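Side-chain contacts in cyclic nucleotide-binding domain (CNMP-BD) protein (Geobacter metallireducens, PDB 3MDP), which probably binds a small ligand such as a cyclic nucleotide in its double-stranded beta-helix domain and may act as a DNA-binding transcription factor: residues Ser33-Thr36 / Gly37-Ile40; Asp109-Gly112 / Ala113-Arg116. All coordinates share one frame; numbering follows the deposited sequence.

Contact 1 of 2, residues Ser33-Thr36 / Gly37-Ile40; sequences SFPT and GSVI
The backbone carbonyl oxygen of P35 is gripped twice by S38. S38 OG donates to P35 O over 2.7 Å, and this bond lies in the carbonyl plane. S38 N donates to the same oxygen, P35 O, over 3.1 Å. The backbone bond closes a type II beta turn from P35 to S38, with T36 and G37 at its corners. G37 has a positive phi, as the third position of such a turn commonly does.

S38 OG reaches P35 O because chi1 (59°) holds it between its own backbone N and carbonyl carbon. The hydroxyl then also lies against apolar groups: F34 CB is 3.3 Å from S38 OG, and CD of the P35 ring is almost as near to it.

Beside the turn, I40 packs over one face of the F34 ring. Its CG2 makes a CH-pi contact, 4.1 Å from the ring centroid of F34 and 18° off the ring normal. The CG1 branch of I40 covers the CB end of the same face, 3.9 Å from F34 CG. The two branches thus span the ring from CG to CZ.

The turn joins strand 29-34 of one sheet to strand 39-41 of the other, and so links the two sheets of the double-stranded beta-helix. F34 pairs through its backbone with V105, while G37 and S38 pair with A101 and I40 with A99. F34 and I40 both rest on M51 of strand 49-55.

Contact 2 of 2, residues Asp109-Gly112 / Ala113-Arg116; sequences DING and ARLR. With EDO (1,2-ethanediol), chain C.
N111 is the N-cap of helix 112-121. R114 N donates the capping bond to N111 OD1 over 2.9 Å, nearly straight at 166°. The N-H meets the amide oxygen from above the carbonyl plane. With chi1 at -173° N111 CG swings away from the backbone N, and chi2 (-44°) turns OD1 toward the R114 N-H. The CG methylene of R114 lies 3.6 Å from N111 CG, while the guanidinium leads away to a salt bridge with E117.

Two backbone bonds follow the cap. L115 N donates to N111 O over 3.0 Å, and R116 N donates to G112 O over 2.9 Å. I110 CG2 meets L115 CD1 at 3.8 Å.

R116 bends back at chi3, and one face of its guanidinium lies over G112 O and A113 CA. NH1 bonds A47 O and S88 O, and NH2 forms a salt bridge with D48, with Y93 in cation-pi contact. D109 OD2 forms a salt bridge with K32, and OD1 a hydrogen bond with N49. A 1,2-ethanediol, probably from the crystallisation liquor, lies beside D109.

The segment leads from strand 105-111 into helix 112-121. The strand pairs with strands 29-34 and 49-55, and L115 packs on L50.

Contact 1 closes before contact 2 opens along the chain. Their centres are 20 Å apart, and their nearest atoms about 6 Å. They share a sheet: strand 29-34, which leads into contact 1, neighbours strand 105-111, which leads into contact 2. Contact 1 is a surface turn that carries the chain from this sheet to the other one of the double-stranded beta-helix. Contact 2 is partly buried and takes the chain out of the strands into helix 112-121. Both belong to the cyclic nucleotide-binding domain. The side chain of I40 lies about 8 Å from G85, and that of R116 about 8 Å from the side chain of S87. G85 and S87 bind succinate, though none is bound to this chain.

Contact 1 of 2, residues Ser33-Thr36 / Gly37-Ile40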
ATOM      1  N   SER A  33       2.724  -0.423  25.733  1.00 15.13           N
ATOM      2  CA  SER A  33       1.310  -0.383  26.110  1.00 15.99           C
ATOM      3  C   SER A  33       0.811   1.066  26.093  1.00 16.98           C
ATOM      4  O   SER A  33       1.575   1.998  26.384  1.00 16.73           O
ATOM      5  CB  SER A  33       1.120  -0.969  27.507  1.00 15.42           C
ATOM      6  OG  SER A  33       1.178  -2.379  27.521  1.00 18.43           O
ATOM      7  N   PHE A  34      -0.462   1.244  25.732  1.00 17.15           N
ATOM      8  CA  PHE A  34      -1.133   2.559  25.745  1.00 13.85           C
ATOM      9  C   PHE A  34      -2.513   2.398  26.374  1.00 15.68           C
ATOM     10  O   PHE A  34      -3.227   1.431  26.086  1.00 14.77           O
ATOM     11  CB  PHE A  34      -1.293   3.150  24.347  1.00 13.98           C
ATOM     12  CG  PHE A  34       0.008   3.442  23.653  1.00 13.36           C
ATOM     13  CD1 PHE A  34       0.621   2.460  22.880  1.00 14.51           C
ATOM     14  CD2 PHE A  34       0.639   4.682  23.789  1.00 15.02           C
ATOM     15  CE1 PHE A  34       1.839   2.694  22.264  1.00 14.05           C
ATOM     16  CE2 PHE A  34       1.872   4.952  23.149  1.00 14.28           C
ATOM     17  CZ  PHE A  34       2.465   3.956  22.385  1.00 15.05           C
ATOM     18  N   PRO A  35      -2.895   3.342  27.235  1.00 13.53           N
ATOM     19  CA  PRO A  35      -4.221   3.238  27.859  1.00 12.24           C
ATOM     20  C   PRO A  35      -5.318   3.740  26.927  1.00 12.20           C
ATOM     21  O   PRO A  35      -5.051   4.543  26.012  1.00 10.36           O
ATOM     22  CB  PRO A  35      -4.109   4.185  29.058  1.00 14.68           C
ATOM     23  CG  PRO A  35      -3.133   5.235  28.625  1.00 15.29           C
ATOM     24  CD  PRO A  35      -2.149   4.539  27.688  1.00 14.27           C
ATOM     25  N   THR A  36      -6.543   3.307  27.189  1.00 13.01           N
ATOM     26  CA  THR A  36      -7.733   3.804  26.492  1.00  9.99           C
ATOM     27  C   THR A  36      -7.769   5.314  26.447  1.00 10.06           C
ATOM     28  O   THR A  36      -7.633   6.001  27.479  1.00  7.84           O
ATOM     29  CB  THR A  36      -9.014   3.324  27.210  1.00 11.30           C
ATOM     30  OG1 THR A  36      -8.868   1.937  27.476  1.00 13.47           O
ATOM     31  CG2 THR A  36     -10.264   3.548  26.343  1.00  9.82           C
ATOM     32  N   GLY A  37      -7.941   5.832  25.237  1.00 10.30           N
ATOM     33  CA  GLY A  37      -8.083   7.253  25.015  1.00 11.84           C
ATOM     34  C   GLY A  37      -6.792   7.996  24.770  1.00 12.21           C
ATOM     35  O   GLY A  37      -6.834   9.203  24.515  1.00 12.67           O
ATOM     36  N   SER A  38      -5.641   7.319  24.892  1.00 11.80           N
ATOM     37  CA  SER A  38      -4.370   7.981  24.631  1.00 12.92           C
ATOM     38  C   SER A  38      -4.178   8.191  23.123  1.00 13.77           C
ATOM     39  O   SER A  38      -4.651   7.395  22.295  1.00 14.29           O
ATOM     40  CB  SER A  38      -3.183   7.208  25.228  1.00 11.74           C
ATOM     41  OG  SER A  38      -3.090   5.905  24.710  1.00 14.66           O
ATOM     42  N   VAL A  39      -3.545   9.308  22.763  1.00 13.92           N
ATOM     43  CA  VAL A  39      -3.177   9.549  21.375  1.00 12.85           C
ATOM     44  C   VAL A  39      -1.788   8.966  21.135  1.00 11.31           C
ATOM     45  O   VAL A  39      -0.778   9.502  21.620  1.00 14.85           O
ATOM     46  CB  VAL A  39      -3.193  11.037  20.992  1.00 15.56           C
ATOM     47  CG1 VAL A  39      -2.763  11.177  19.511  1.00 15.24           C
ATOM     48  CG2 VAL A  39      -4.573  11.637  21.241  1.00 11.50           C
ATOM     49  N   ILE A  40      -1.748   7.871  20.387  1.00 12.07           N
ATOM     50  CA  ILE A  40      -0.528   7.091  20.159  1.00 13.75           C
ATOM     51  C   ILE A  40       0.441   7.853  19.246  1.00 16.55           C
ATOM     52  O   ILE A  40       1.645   7.907  19.509  1.00 12.84           O
ATOM     53  CB  ILE A  40      -0.866   5.718  19.555  1.00 16.61           C
ATOM     54  CG1 ILE A  40      -1.748   4.927  20.545  1.00 15.39           C
ATOM     55  CG2 ILE A  40       0.418   4.898  19.223  1.00 13.87           C
ATOM     56  CD1 ILE A  40      -2.288   3.622  19.995  1.00 14.27           C
TER

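Contact 2 of 2, residues Asp109-Gly112 / Ala113-Arg116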
ATOM      1  N   ASP A 109       6.261  -1.898  18.782  1.00 12.16           N
ATOM      2  CA  ASP A 109       6.696  -0.589  18.279  1.00 13.83           C
ATOM      3  C   ASP A 109       8.066  -0.746  17.601  1.00 12.83           C
ATOM      4  O   ASP A 109       9.065  -1.081  18.237  1.00 15.46           O
ATOM      5  CB  ASP A 109       6.753   0.387  19.466  1.00 15.08           C
ATOM      6  CG  ASP A 109       7.168   1.811  19.089  1.00 22.53           C
ATOM      7  OD1 ASP A 109       7.327   2.117  17.906  1.00 23.74           O
ATOM      8  OD2 ASP A 109       7.369   2.625  20.027  1.00 27.25           O
ATOM      9  N   ILE A 110       8.081  -0.524  16.301  1.00 12.68           N
ATOM     10  CA  ILE A 110       9.252  -0.716  15.464  1.00 13.36           C
ATOM     11  C   ILE A 110       9.815   0.649  15.064  1.00 13.92           C
ATOM     12  O   ILE A 110       9.067   1.553  14.686  1.00 14.43           O
ATOM     13  CB  ILE A 110       8.911  -1.553  14.216  1.00 15.17           C
ATOM     14  CG1 ILE A 110       8.104  -2.784  14.632  1.00 16.13           C
ATOM     15  CG2 ILE A 110      10.211  -1.925  13.463  1.00 16.30           C
ATOM     16  CD1 ILE A 110       7.482  -3.555  13.497  1.00 20.21           C
ATOM     17  N   ASN A 111      11.128   0.779  15.164  1.00 12.73           N
ATOM     18  CA  ASN A 111      11.836   2.019  14.844  1.00 13.71           C
ATOM     19  C   ASN A 111      11.795   2.262  13.342  1.00 14.44           C
ATOM     20  O   ASN A 111      12.445   1.551  12.568  1.00 14.35           O
ATOM     21  CB  ASN A 111      13.284   1.944  15.361  1.00 15.55           C
ATOM     22  CG  ASN A 111      14.041   3.273  15.205  1.00 18.02           C
ATOM     23  OD1 ASN A 111      13.962   3.911  14.173  1.00 16.75           O
ATOM     24  ND2 ASN A 111      14.771   3.672  16.235  1.00 18.43           N
ATOM     25  N   GLY A 112      10.988   3.237  12.928  1.00 14.62           N
ATOM     26  CA  GLY A 112      10.790   3.503  11.514  1.00 13.97           C
ATOM     27  C   GLY A 112      12.035   4.071  10.832  1.00 14.04           C
ATOM     28  O   GLY A 112      12.314   3.734   9.687  1.00 12.60           O
ATOM     29  N   ALA A 113      12.797   4.916  11.530  1.00 13.98           N
ATOM     30  CA  ALA A 113      14.039   5.448  10.957  1.00 13.88           C
ATOM     31  C   ALA A 113      14.990   4.314  10.616  1.00 14.12           C
ATOM     32  O   ALA A 113      15.589   4.301   9.541  1.00 15.90           O
ATOM     33  CB  ALA A 113      14.710   6.454  11.917  1.00 13.95           C
ATOM     34  N   ARG A 114      15.090   3.331  11.514  1.00 14.66           N
ATOM     35  CA  ARG A 114      15.903   2.139  11.255  1.00 14.20           C
ATOM     36  C   ARG A 114      15.367   1.325  10.104  1.00 15.75           C
ATOM     37  O   ARG A 114      16.148   0.853   9.261  1.00 14.74           O
ATOM     38  CB  ARG A 114      16.034   1.258  12.502  1.00 15.47           C
ATOM     39  CG  ARG A 114      16.878   1.823  13.588  1.00 14.76           C
ATOM     40  CD  ARG A 114      18.311   2.108  13.077  1.00 18.98           C
ATOM     41  NE  ARG A 114      19.267   2.274  14.161  1.00 15.46           N
ATOM     42  CZ  ARG A 114      20.485   2.818  14.039  1.00 10.85           C
ATOM     43  NH1 ARG A 114      20.934   3.271  12.878  1.00 13.40           N
ATOM     44  NH2 ARG A 114      21.266   2.899  15.099  1.00 15.03           N
ATOM     45  N   LEU A 115      14.043   1.158  10.018  1.00 16.13           N
ATOM     46  CA  LEU A 115      13.490   0.374   8.893  1.00 16.06           C
ATOM     47  C   LEU A 115      13.819   1.027   7.570  1.00 14.74           C
ATOM     48  O   LEU A 115      14.076   0.348   6.562  1.00 16.04           O
ATOM     49  CB  LEU A 115      11.974   0.226   8.993  1.00 15.16           C
ATOM     50  CG  LEU A 115      11.406  -0.798   9.951  1.00 14.79           C
ATOM     51  CD1 LEU A 115       9.877  -0.714   9.927  1.00 18.23           C
ATOM     52  CD2 LEU A 115      11.910  -2.225   9.631  1.00 17.87           C
ATOM     53  N   ARG A 116      13.750   2.347   7.554  1.00 16.25           N
ATOM     54  CA  ARG A 116      14.092   3.093   6.344  1.00 15.24           C
ATOM     55  C   ARG A 116      15.552   2.874   5.947  1.00 15.40           C
ATOM     56  O   ARG A 116      15.827   2.654   4.766  1.00 15.50           O
ATOM     57  CB  ARG A 116      13.749   4.580   6.486  1.00 16.12           C
ATOM     58  CG  ARG A 116      12.247   4.830   6.441  1.00 15.38           C
ATOM     59  CD  ARG A 116      11.856   6.296   6.349  1.00 16.68           C
ATOM     60  NE  ARG A 116      12.243   7.092   7.519  1.00 16.23           N
ATOM     61  CZ  ARG A 116      11.527   7.272   8.625  1.00 17.03           C
ATOM     62  NH1 ARG A 116      10.345   6.690   8.799  1.00 13.29           N
ATOM     63  NH2 ARG A 116      12.022   8.031   9.596  1.00 19.23           N
TER
HETATM   64  C1  EDO C 143      10.634   2.484  18.565  1.00 41.56           C
HETATM   65  O1  EDO C 143      11.815   3.276  18.347  1.00 39.10           O
HETATM   66  C2  EDO C 143      10.902   1.394  19.588  1.00 39.05           C
HETATM   67  O2  EDO C 143      11.488   0.300  18.903  1.00 37.23           O